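Local coordinates for penicillin-binding protein 1A (Mycobacterium tuberculosis, PDB 5CXW) that builds cross-linked peptidoglycan for the cell wall, this chain being its penicillin-sensitive transpeptidase part, here in complex with penicillin V, at residues A[145-150]-A[268-273]; A[220-225]-A[309-314]; A[287-292]-A[362-367]. All blocks are in the same frame, centred on the assembly; numbering follows the deposited sequence.

Contact 1: A[145-150]-A[268-273]; sequences EALKMS and AAMEPI. With 35P ((2R,4S)-5,5-dimethyl-2-{(1R)-2-oxo-1-[(phenoxyacetyl)amino]ethyl}-1,3-thiazolidine-4-carboxylic acid), chain C.
Leu147 and Lys148, in the last turn of helix 143-149, face the end of helix 260-270 and the bend after it, with CA atoms 7.2 Å apart at Leu147 and Ala269 and 5.7 Å apart at Lys148 and Ile273. No hydrogen bond spans the two segments; the contact is made by carbon. Leu147 holds CG anti to its backbone N (chi1 -175°), and its CD2 branch reaches both the CB of Ala269 and, at 3.9 Å, CG of Met270. CG of the same leucine meets CD1 of Ile273, the two side chains crossing at about a right angle. The Ile273 tip goes on to lie against the backbone of the other helix, its CD1 3.8 Å from CA of Lys148. The aliphatic part of Lys148 passes across the Pro272 ring, CD lying 4.1 Å from both CB and CG of the proline. Its NZ comes 3.3 Å from OE2 of Glu145, a salt bridge weak as a hydrogen bond and doubtful, since the glutamate side chain has two conformations. Helix 143-149 ends in a Schellman motif with Ser150, at positive phi, as its C-prime residue. Ser150 fits the second conserved motif, (S/Y)xN, of penicillin-recognising transpeptidases, and its OG accepts a hydrogen bond of 3.0 Å from N7 of the ring-opened penicillin V. The same oxygen is hydrogen-bonded to Lys100 and Lys291, so three nitrogens surround it. Leu147 also touches Lys100 and Leu104 of helix 100-109 and Tyr155 of helix 152-161.

Contact 2: A[220-225]-A[309-314]; sequences TLAASG and VGYTPS
Leu221 and Ala222, near the end of helix 211-222, press on Tyr311, whose side chain rises from strand 303-312. Leu221 touches with its CB, 3.5 Å from OH and 3.8 Å from CZ of Tyr311; it approaches the ring obliquely. Ala222 comes nearer the base of the ring: its CB lies 3.3 Å from CD1 of Tyr311, a tight fit, and 3.5 Å from the carbonyl O of Thr312. The backbone N of Ala222 sits over one face of the ring, displaced toward the rim. Tyr311 reaches the helix with CG between its own backbone N and carbonyl carbon (chi1 60°). Past the ring, a water donates to O of Ala222 at 3.1 Å and to O of Pro313 at 2.7 Å, joining the helix end to the turn after the strand. That turn is an ST turn, in which N of Ser314 donates to OG1 of Thr312. Beyond Ala223, Ser224 at positive phi is the C-prime residue of a Schellman motif, and N of Gly225 bonds O of Thr220 at 2.7 Å. The contact thus seats a helix end on the central antiparallel sheet of the transpeptidase domain, where strand 303-312 runs between 289-296 and 315-323. Tyr218 of the same helix also touches Tyr311, whose hydroxyl is hydrogen-bonded to Thr267 of helix 260-270, and helix 343-356 packs against Thr312.

Contact 3: A[287-292]-A[362-367]; sequences DSAAKT and ETFPKP. With 35P ((2R,4S)-5,5-dimethyl-2-{(1R)-2-oxo-1-[(phenoxyacetyl)amino]ethyl}-1,3-thiazolidine-4-carboxylic acid), chain C.
Phe364 pushes its ring against the backbone at the start of strand 289-296, and this is the tightly packed part of the contact. CE2 of Phe364 lies 3.5 Å from atom C of Ser288, which meets the ring at its edge, near the ring plane. CZ reaches N of Ala289 and, at 3.9 Å, the CB of that alanine, whereas CB of Asp287 approaches CE2 obliquely. With CG anti to its carbonyl carbon (chi1 -71°), Phe364 turns its ring toward strand 289-296. Thr267 of helix 260-270 and Pro313 also touch the ring. Toward solvent the two segments separate and water takes over. One water donates to the carbonyl O atoms of Asp287 and Glu362; a second accepts from N of Asp287 and donates to O of Glu362, so this last oxygen receives two water hydrogen bonds. A third accepts from N of Phe364 and donates to OD2 of Asp287 at 2.7 Å. No direct hydrogen bond links the segments, and Thr363 adds merely a loose touch of CG2 on the Asp287 carboxylate. Further along the strand, Lys291 bends its chain so that NZ donates to O of Thr292 at 2.8 Å, tilted 24° from the carbonyl plane. OG1 of Thr292 lies 2.5 Å from carboxylate O14 of the ring-opened penicillin V, a hydrogen bond so short that its exact length is doubtful. O14 also lies 3.4 Å from NZ of Lys291. Lys291 and Thr292 fit the K(T/S)G motif on the edge strand beside the active site, the third signature of penicillin-binding transpeptidases.

Contacts 1 and 2 are largely buried, whereas contact 3 is partly open and bridged by three waters. Strands 289-296 and 303-312 are sheet neighbours: N of Tyr311 in contact 2 probably bonds O of Ala289 in contact 3, and Ser314 OG meets Glu362 OE1. Contact 1 reaches the same edge strand through O of Met270 and N of Ala290. Aliphatic side chains make contact 1, while one aromatic ring dominates each of the others, pressed on a helix end in contact 2 and on strand backbone in contact 3. Contacts 1 and 3 both extend to the penicillin, through Ser150 and Thr292; contact 2 lies away from it.

Contact 1: A[145-150]-A[268-273]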
loop_
_atom_site.group_PDB
_atom_site.type_symbol
_atom_site.label_atom_id
_atom_site.label_comp_id
_atom_site.label_asym_id
_atom_site.label_seq_id
_atom_site.Cartn_x
_atom_site.Cartn_y
_atom_site.Cartn_z
ATOM N N GLU A 145 7.946 -12.173 -13.193
ATOM C CA GLU A 145 9.076 -11.394 -13.680
ATOM C C GLU A 145 8.613 -9.996 -14.084
ATOM O O GLU A 145 9.272 -9.012 -13.776
ATOM C CB GLU A 145 9.768 -12.139 -14.814
ATOM C CG GLU A 145 10.931 -11.410 -15.476
ATOM C CD GLU A 145 12.259 -11.519 -14.767
ATOM O OE1 GLU A 145 13.220 -10.897 -15.268
ATOM O OE2 GLU A 145 12.350 -12.235 -13.758
ATOM N N ALA A 146 7.456 -9.897 -14.756
ATOM C CA ALA A 146 6.946 -8.583 -15.162
ATOM C C ALA A 146 6.537 -7.741 -13.955
ATOM O O ALA A 146 6.587 -6.546 -14.057
ATOM C CB ALA A 146 5.779 -8.725 -16.142
ATOM N N LEU A 147 6.176 -8.366 -12.837
ATOM C CA LEU A 147 5.839 -7.580 -11.647
ATOM C C LEU A 147 7.135 -6.966 -11.073
ATOM O O LEU A 147 7.188 -5.772 -10.725
ATOM C CB LEU A 147 5.156 -8.407 -10.568
ATOM C CG LEU A 147 4.662 -7.609 -9.346
ATOM C CD1 LEU A 147 3.423 -6.719 -9.665
ATOM C CD2 LEU A 147 4.339 -8.578 -8.240
ATOM N N LYS A 148 8.146 -7.813 -10.946
ATOM C CA LYS A 148 9.463 -7.360 -10.420
ATOM C C LYS A 148 10.000 -6.222 -11.287
ATOM O O LYS A 148 10.440 -5.193 -10.776
ATOM C CB LYS A 148 10.419 -8.545 -10.334
ATOM C CG LYS A 148 11.810 -8.169 -9.842
ATOM C CD LYS A 148 12.736 -9.380 -9.764
ATOM C CE LYS A 148 13.073 -10.017 -11.087
ATOM N NZ LYS A 148 13.755 -11.353 -10.849
ATOM N N MET A 149 9.992 -6.403 -12.608
ATOM C CA MET A 149 10.533 -5.370 -13.507
ATOM C C MET A 149 9.580 -4.194 -13.690
ATOM O O MET A 149 9.948 -3.156 -14.265
ATOM C CB MET A 149 10.853 -5.986 -14.874
ATOM C CG MET A 149 11.998 -6.953 -14.815
ATOM S SD MET A 149 12.228 -7.749 -16.444
ATOM C CE MET A 149 12.789 -6.325 -17.345
ATOM N N SER A 150 8.368 -4.375 -13.199
ATOM C CA SER A 150 7.277 -3.413 -13.246
ATOM C C SER A 150 6.964 -2.966 -14.668
ATOM O O SER A 150 7.047 -1.796 -15.016
ATOM C CB SER A 150 7.506 -2.254 -12.292
ATOM O OG SER A 150 6.216 -1.746 -11.937
ATOM N N ALA A 268 5.042 -14.617 -3.070
ATOM C CA ALA A 268 6.199 -15.216 -3.679
ATOM C C ALA A 268 6.717 -14.277 -4.812
ATOM O O ALA A 268 7.930 -14.124 -4.964
ATOM C CB ALA A 268 5.906 -16.612 -4.188
ATOM N N ALA A 269 5.828 -13.772 -5.629
ATOM C CA ALA A 269 6.244 -12.821 -6.693
ATOM C C ALA A 269 6.889 -11.557 -6.211
ATOM O O ALA A 269 7.791 -11.005 -6.896
ATOM C CB ALA A 269 5.054 -12.499 -7.588
ATOM N N MET A 270 6.459 -11.092 -5.026
ATOM C CA MET A 270 6.906 -9.829 -4.426
ATOM C C MET A 270 8.183 -9.980 -3.610
ATOM O O MET A 270 8.828 -8.979 -3.303
ATOM C CB MET A 270 5.818 -9.224 -3.546
ATOM C CG MET A 270 4.664 -8.798 -4.396
ATOM S SD MET A 270 3.229 -8.335 -3.407
ATOM C CE MET A 270 3.877 -6.823 -2.650
ATOM N N GLU A 271 8.525 -11.207 -3.246
ATOM C CA GLU A 271 9.711 -11.428 -2.348
ATOM C C GLU A 271 10.988 -10.791 -2.835
ATOM O O GLU A 271 11.696 -10.203 -2.034
ATOM C CB GLU A 271 9.936 -12.892 -2.060
ATOM C CG GLU A 271 9.059 -13.440 -0.956
ATOM C CD GLU A 271 9.371 -14.902 -0.650
ATOM O OE1 GLU A 271 8.821 -15.765 -1.321
ATOM O OE2 GLU A 271 10.166 -15.195 0.238
ATOM N N PRO A 272 11.295 -10.879 -4.153
ATOM C CA PRO A 272 12.602 -10.350 -4.586
ATOM C C PRO A 272 12.612 -8.813 -4.733
ATOM O O PRO A 272 13.611 -8.236 -5.183
ATOM C CB PRO A 272 12.806 -10.971 -5.964
ATOM C CG PRO A 272 11.491 -11.469 -6.407
ATOM C CD PRO A 272 10.650 -11.735 -5.179
ATOM N N ILE A 273 11.425 -8.178 -4.610
ATOM C CA ILE A 273 11.310 -6.766 -5.063
ATOM C C ILE A 273 11.980 -5.749 -4.147
ATOM O O ILE A 273 12.520 -4.808 -4.656
ATOM C CB ILE A 273 9.832 -6.407 -5.426
ATOM C CG1 ILE A 273 9.372 -7.366 -6.517
ATOM C CG2 ILE A 273 9.657 -4.936 -5.787
ATOM C CD1 ILE A 273 7.925 -7.151 -6.983
HETATM C C24 35P C . 6.001 7.894 -17.638
HETATM C C23 35P C . 6.410 9.177 -17.990
HETATM C C22 35P C . 6.957 10.013 -17.043
HETATM C C21 35P C . 7.123 9.596 -15.731
HETATM C C20 35P C . 6.731 8.329 -15.358
HETATM C C19 35P C . 6.173 7.460 -16.326
HETATM O O1 35P C . 5.775 6.179 -16.034
HETATM C C2 35P C . 6.163 5.609 -14.787
HETATM C C3 35P C . 5.879 4.132 -14.820
HETATM O O18 35P C . 5.865 3.535 -15.888
HETATM N N4 35P C . 5.686 3.588 -13.629
HETATM C C5 35P C . 5.463 2.159 -13.472
HETATM C C6 35P C . 4.727 1.966 -12.210
HETATM O O17 35P C . 4.679 2.787 -11.271
HETATM C C8 35P C . 6.794 1.289 -13.402
HETATM N N7 35P C . 6.961 1.152 -11.983
HETATM S S11 35P C . 8.267 1.953 -13.965
HETATM C C10 35P C . 9.063 2.158 -12.442
HETATM C C12 35P C . 9.749 3.522 -12.371
HETATM C C15 35P C . 10.119 1.122 -12.165
HETATM C C9 35P C . 7.909 2.094 -11.435
HETATM C C13 35P C . 8.186 1.737 -10.008
HETATM O O14 35P C . 8.008 0.521 -9.686
HETATM O O16 35P C . 8.519 2.664 -9.240
#

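Contact 2: A[220-225]-A[309-314]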
loop_
_atom_site.group_PDB
_atom_site.type_symbol
_atom_site.label_atom_id
_atom_site.label_comp_id
_atom_site.label_asym_id
_atom_site.label_seq_id
_atom_site.Cartn_x
_atom_site.Cartn_y
_atom_site.Cartn_z
ATOM N N THR A 220 -3.654 -7.759 4.097
ATOM C CA THR A 220 -4.472 -8.901 3.776
ATOM C C THR A 220 -3.635 -9.961 3.054
ATOM O O THR A 220 -3.768 -11.179 3.314
ATOM C CB THR A 220 -5.686 -8.446 2.933
ATOM O OG1 THR A 220 -6.484 -7.551 3.716
ATOM C CG2 THR A 220 -6.544 -9.595 2.459
ATOM N N LEU A 221 -2.780 -9.497 2.139
ATOM C CA LEU A 221 -1.840 -10.400 1.482
ATOM C C LEU A 221 -0.890 -11.067 2.491
ATOM O O LEU A 221 -0.684 -12.298 2.438
ATOM C CB LEU A 221 -1.084 -9.700 0.366
ATOM C CG LEU A 221 -1.909 -9.197 -0.810
ATOM C CD1 LEU A 221 -1.035 -8.314 -1.685
ATOM C CD2 LEU A 221 -2.477 -10.365 -1.586
ATOM N N ALA A 222 -0.363 -10.252 3.398
ATOM C CA ALA A 222 0.600 -10.705 4.433
ATOM C C ALA A 222 -0.025 -11.758 5.339
ATOM O O ALA A 222 0.659 -12.665 5.840
ATOM C CB ALA A 222 1.089 -9.524 5.248
ATOM N N ALA A 223 -1.344 -11.637 5.507
ATOM C CA ALA A 223 -2.133 -12.607 6.353
ATOM C C ALA A 223 -2.715 -13.778 5.547
ATOM O O ALA A 223 -3.707 -14.403 5.977
ATOM C CB ALA A 223 -3.206 -11.858 7.087
ATOM N N SER A 224 -2.138 -14.059 4.363
ATOM C CA SER A 224 -2.578 -15.204 3.553
ATOM C C SER A 224 -4.036 -15.054 3.153
ATOM O O SER A 224 -4.752 -16.033 3.094
ATOM C CB SER A 224 -2.292 -16.534 4.251
ATOM O OG SER A 224 -0.875 -16.794 4.224
ATOM N N GLY A 225 -4.459 -13.794 2.911
ATOM C CA GLY A 225 -5.770 -13.499 2.338
ATOM C C GLY A 225 -6.836 -13.137 3.332
ATOM O O GLY A 225 -7.975 -12.900 2.929
ATOM N N VAL A 309 5.400 -0.016 -0.964
ATOM C CA VAL A 309 4.500 -0.742 -0.077
ATOM C C VAL A 309 4.986 -2.165 0.097
ATOM O O VAL A 309 5.294 -2.839 -0.847
ATOM C CB VAL A 309 3.055 -0.713 -0.612
ATOM C CG1 VAL A 309 2.086 -1.203 0.455
ATOM C CG2 VAL A 309 2.663 0.640 -1.073
ATOM N N GLY A 310 5.154 -2.625 1.332
ATOM C CA GLY A 310 5.596 -3.984 1.512
ATOM C C GLY A 310 5.488 -4.435 2.951
ATOM O O GLY A 310 5.263 -3.629 3.868
ATOM N N TYR A 311 5.635 -5.739 3.110
ATOM C CA TYR A 311 5.295 -6.429 4.343
ATOM C C TYR A 311 6.160 -7.606 4.700
ATOM O O TYR A 311 6.871 -8.170 3.861
ATOM C CB TYR A 311 3.813 -6.894 4.253
ATOM C CG TYR A 311 3.460 -7.835 3.123
ATOM C CD1 TYR A 311 3.613 -9.230 3.202
ATOM C CD2 TYR A 311 2.948 -7.318 1.924
ATOM C CE1 TYR A 311 3.225 -10.067 2.127
ATOM C CE2 TYR A 311 2.592 -8.138 0.896
ATOM C CZ TYR A 311 2.704 -9.507 0.997
ATOM O OH TYR A 311 2.299 -10.288 -0.073
ATOM N N THR A 312 6.073 -7.985 6.000
ATOM C CA THR A 312 6.382 -9.274 6.498
ATOM C C THR A 312 5.072 -9.844 7.016
ATOM O O THR A 312 4.071 -9.167 7.016
ATOM C CB THR A 312 7.419 -9.183 7.629
ATOM O OG1 THR A 312 6.777 -8.708 8.800
ATOM C CG2 THR A 312 8.538 -8.333 7.238
ATOM N N PRO A 313 5.057 -11.086 7.491
ATOM C CA PRO A 313 3.776 -11.586 8.018
ATOM C C PRO A 313 3.240 -10.807 9.236
ATOM O O PRO A 313 2.046 -10.911 9.575
ATOM C CB PRO A 313 4.115 -13.046 8.386
ATOM C CG PRO A 313 5.272 -13.381 7.474
ATOM C CD PRO A 313 6.077 -12.145 7.393
ATOM N N SER A 314 4.091 -10.021 9.885
ATOM C CA SER A 314 3.754 -9.318 11.121
ATOM C C SER A 314 3.627 -7.790 10.973
ATOM O O SER A 314 3.267 -7.140 11.924
ATOM C CB SER A 314 4.759 -9.698 12.199
ATOM O OG SER A 314 4.576 -11.073 12.568
HETATM O O HOH W 1 0.320 -12.865 8.876
#

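Contact 3: A[287-292]-A[362-367]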
loop_
_atom_site.group_PDB
_atom_site.type_symbol
_atom_site.label_atom_id
_atom_site.label_comp_id
_atom_site.label_asym_id
_atom_site.label_seq_id
_atom_site.Cartn_x
_atom_site.Cartn_y
_atom_site.Cartn_z
ATOM N N ASP A 287 13.351 -11.467 5.359
ATOM C CA ASP A 287 12.594 -11.522 4.099
ATOM C C ASP A 287 11.456 -10.492 4.117
ATOM O O ASP A 287 10.904 -10.139 5.163
ATOM C CB ASP A 287 11.955 -12.906 3.845
ATOM C CG ASP A 287 12.969 -14.022 3.641
ATOM O OD1 ASP A 287 14.157 -13.684 3.477
ATOM O OD2 ASP A 287 12.593 -15.244 3.708
ATOM N N SER A 288 11.046 -10.075 2.928
ATOM C CA SER A 288 9.921 -9.176 2.813
ATOM C C SER A 288 9.272 -9.373 1.445
ATOM O O SER A 288 9.820 -10.054 0.610
ATOM C CB SER A 288 10.378 -7.700 2.907
ATOM O OG SER A 288 11.229 -7.351 1.838
ATOM N N ALA A 289 8.108 -8.748 1.257
ATOM C CA ALA A 289 7.382 -8.776 0.007
ATOM C C ALA A 289 6.986 -7.350 -0.254
ATOM O O ALA A 289 6.331 -6.728 0.608
ATOM C CB ALA A 289 6.142 -9.682 0.169
ATOM N N ALA A 290 7.337 -6.775 -1.401
ATOM C CA ALA A 290 7.163 -5.358 -1.624
ATOM C C ALA A 290 6.871 -5.000 -3.055
ATOM O O ALA A 290 7.095 -5.839 -3.987
ATOM C CB ALA A 290 8.423 -4.630 -1.126
ATOM N N LYS A 291 6.402 -3.782 -3.266
ATOM C CA LYS A 291 6.175 -3.278 -4.621
ATOM C C LYS A 291 6.313 -1.754 -4.609
ATOM O O LYS A 291 5.706 -1.093 -3.804
ATOM C CB LYS A 291 4.811 -3.702 -5.176
ATOM C CG LYS A 291 4.609 -3.265 -6.632
ATOM C CD LYS A 291 5.456 -4.070 -7.632
ATOM C CE LYS A 291 5.381 -3.474 -9.048
ATOM N NZ LYS A 291 6.207 -2.268 -9.182
ATOM N N THR A 292 7.104 -1.253 -5.548
ATOM C CA THR A 292 7.274 0.166 -5.745
ATOM C C THR A 292 6.216 0.711 -6.714
ATOM O O THR A 292 5.614 -0.036 -7.530
ATOM C CB THR A 292 8.627 0.479 -6.378
ATOM O OG1 THR A 292 8.804 -0.347 -7.526
ATOM C CG2 THR A 292 9.772 0.305 -5.343
ATOM N N GLU A 362 10.827 -13.840 10.204
ATOM C CA GLU A 362 9.823 -14.781 9.711
ATOM C C GLU A 362 10.007 -15.129 8.238
ATOM O O GLU A 362 10.526 -14.343 7.459
ATOM C CB GLU A 362 8.446 -14.188 9.854
ATOM C CG GLU A 362 8.068 -13.967 11.278
ATOM C CD GLU A 362 6.665 -13.429 11.413
ATOM O OE1 GLU A 362 6.415 -12.251 11.105
ATOM O OE2 GLU A 362 5.787 -14.228 11.830
ATOM N N THR A 363 9.589 -16.333 7.871
ATOM C CA THR A 363 9.603 -16.757 6.463
ATOM C C THR A 363 8.165 -16.812 6.007
ATOM O O THR A 363 7.230 -16.946 6.816
ATOM C CB THR A 363 10.251 -18.118 6.279
ATOM O OG1 THR A 363 9.648 -19.019 7.170
ATOM C CG2 THR A 363 11.703 -18.055 6.705
ATOM N N PHE A 364 7.991 -16.647 4.708
ATOM C CA PHE A 364 6.641 -16.647 4.163
ATOM C C PHE A 364 6.114 -18.065 3.915
ATOM O O PHE A 364 6.888 -19.004 3.715
ATOM C CB PHE A 364 6.663 -15.831 2.869
ATOM C CG PHE A 364 6.844 -14.383 3.089
ATOM C CD1 PHE A 364 5.845 -13.667 3.664
ATOM C CD2 PHE A 364 7.972 -13.732 2.641
ATOM C CE1 PHE A 364 5.963 -12.276 3.851
ATOM C CE2 PHE A 364 8.124 -12.354 2.823
ATOM C CZ PHE A 364 7.087 -11.608 3.388
ATOM N N PRO A 365 4.782 -18.217 3.906
ATOM C CA PRO A 365 4.215 -19.545 3.684
ATOM C C PRO A 365 4.543 -20.067 2.306
ATOM O O PRO A 365 4.537 -19.334 1.345
ATOM C CB PRO A 365 2.691 -19.329 3.883
ATOM C CG PRO A 365 2.540 -17.988 4.434
ATOM C CD PRO A 365 3.758 -17.193 4.177
ATOM N N LYS A 366 4.867 -21.346 2.209
ATOM C CA LYS A 366 5.181 -21.943 0.937
ATOM C C LYS A 366 3.935 -21.900 0.043
ATOM O O LYS A 366 2.852 -22.341 0.433
ATOM C CB LYS A 366 5.581 -23.392 1.135
ATOM C CG LYS A 366 5.999 -24.077 -0.131
ATOM C CD LYS A 366 6.584 -25.464 0.200
ATOM C CE LYS A 366 7.593 -25.868 -0.872
ATOM N NZ LYS A 366 6.880 -26.600 -1.936
ATOM N N PRO A 367 4.085 -21.381 -1.165
ATOM C CA PRO A 367 2.862 -21.343 -2.005
ATOM C C PRO A 367 2.535 -22.687 -2.606
ATOM O O PRO A 367 3.420 -23.513 -2.808
ATOM C CB PRO A 367 3.246 -20.409 -3.162
ATOM C CG PRO A 367 4.740 -20.342 -3.154
ATOM C CD PRO A 367 5.216 -20.650 -1.759
HETATM C C24 35P C . 6.001 7.894 -17.638
HETATM C C23 35P C . 6.410 9.177 -17.990
HETATM C C22 35P C . 6.957 10.013 -17.043
HETATM C C21 35P C . 7.123 9.596 -15.731
HETATM C C20 35P C . 6.731 8.329 -15.358
HETATM C C19 35P C . 6.173 7.460 -16.326
HETATM O O1 35P C . 5.775 6.179 -16.034
HETATM C C2 35P C . 6.163 5.609 -14.787
HETATM C C3 35P C . 5.879 4.132 -14.820
HETATM O O18 35P C . 5.865 3.535 -15.888
HETATM N N4 35P C . 5.686 3.588 -13.629
HETATM C C5 35P C . 5.463 2.159 -13.472
HETATM C C6 35P C . 4.727 1.966 -12.210
HETATM O O17 35P C . 4.679 2.787 -11.271
HETATM C C8 35P C . 6.794 1.289 -13.402
HETATM N N7 35P C . 6.961 1.152 -11.983
HETATM S S11 35P C . 8.267 1.953 -13.965
HETATM C C10 35P C . 9.063 2.158 -12.442
HETATM C C12 35P C . 9.749 3.522 -12.371
HETATM C C15 35P C . 10.119 1.122 -12.165
HETATM C C9 35P C . 7.909 2.094 -11.435
HETATM C C13 35P C . 8.186 1.737 -10.008
HETATM O O14 35P C . 8.008 0.521 -9.686
HETATM O O16 35P C . 8.519 2.664 -9.240
HETATM O O HOH W 2 9.678 -11.593 7.171
HETATM O O HOH W 3 13.137 -13.699 7.068
HETATM O O HOH W 4 10.221 -16.277 3.072
#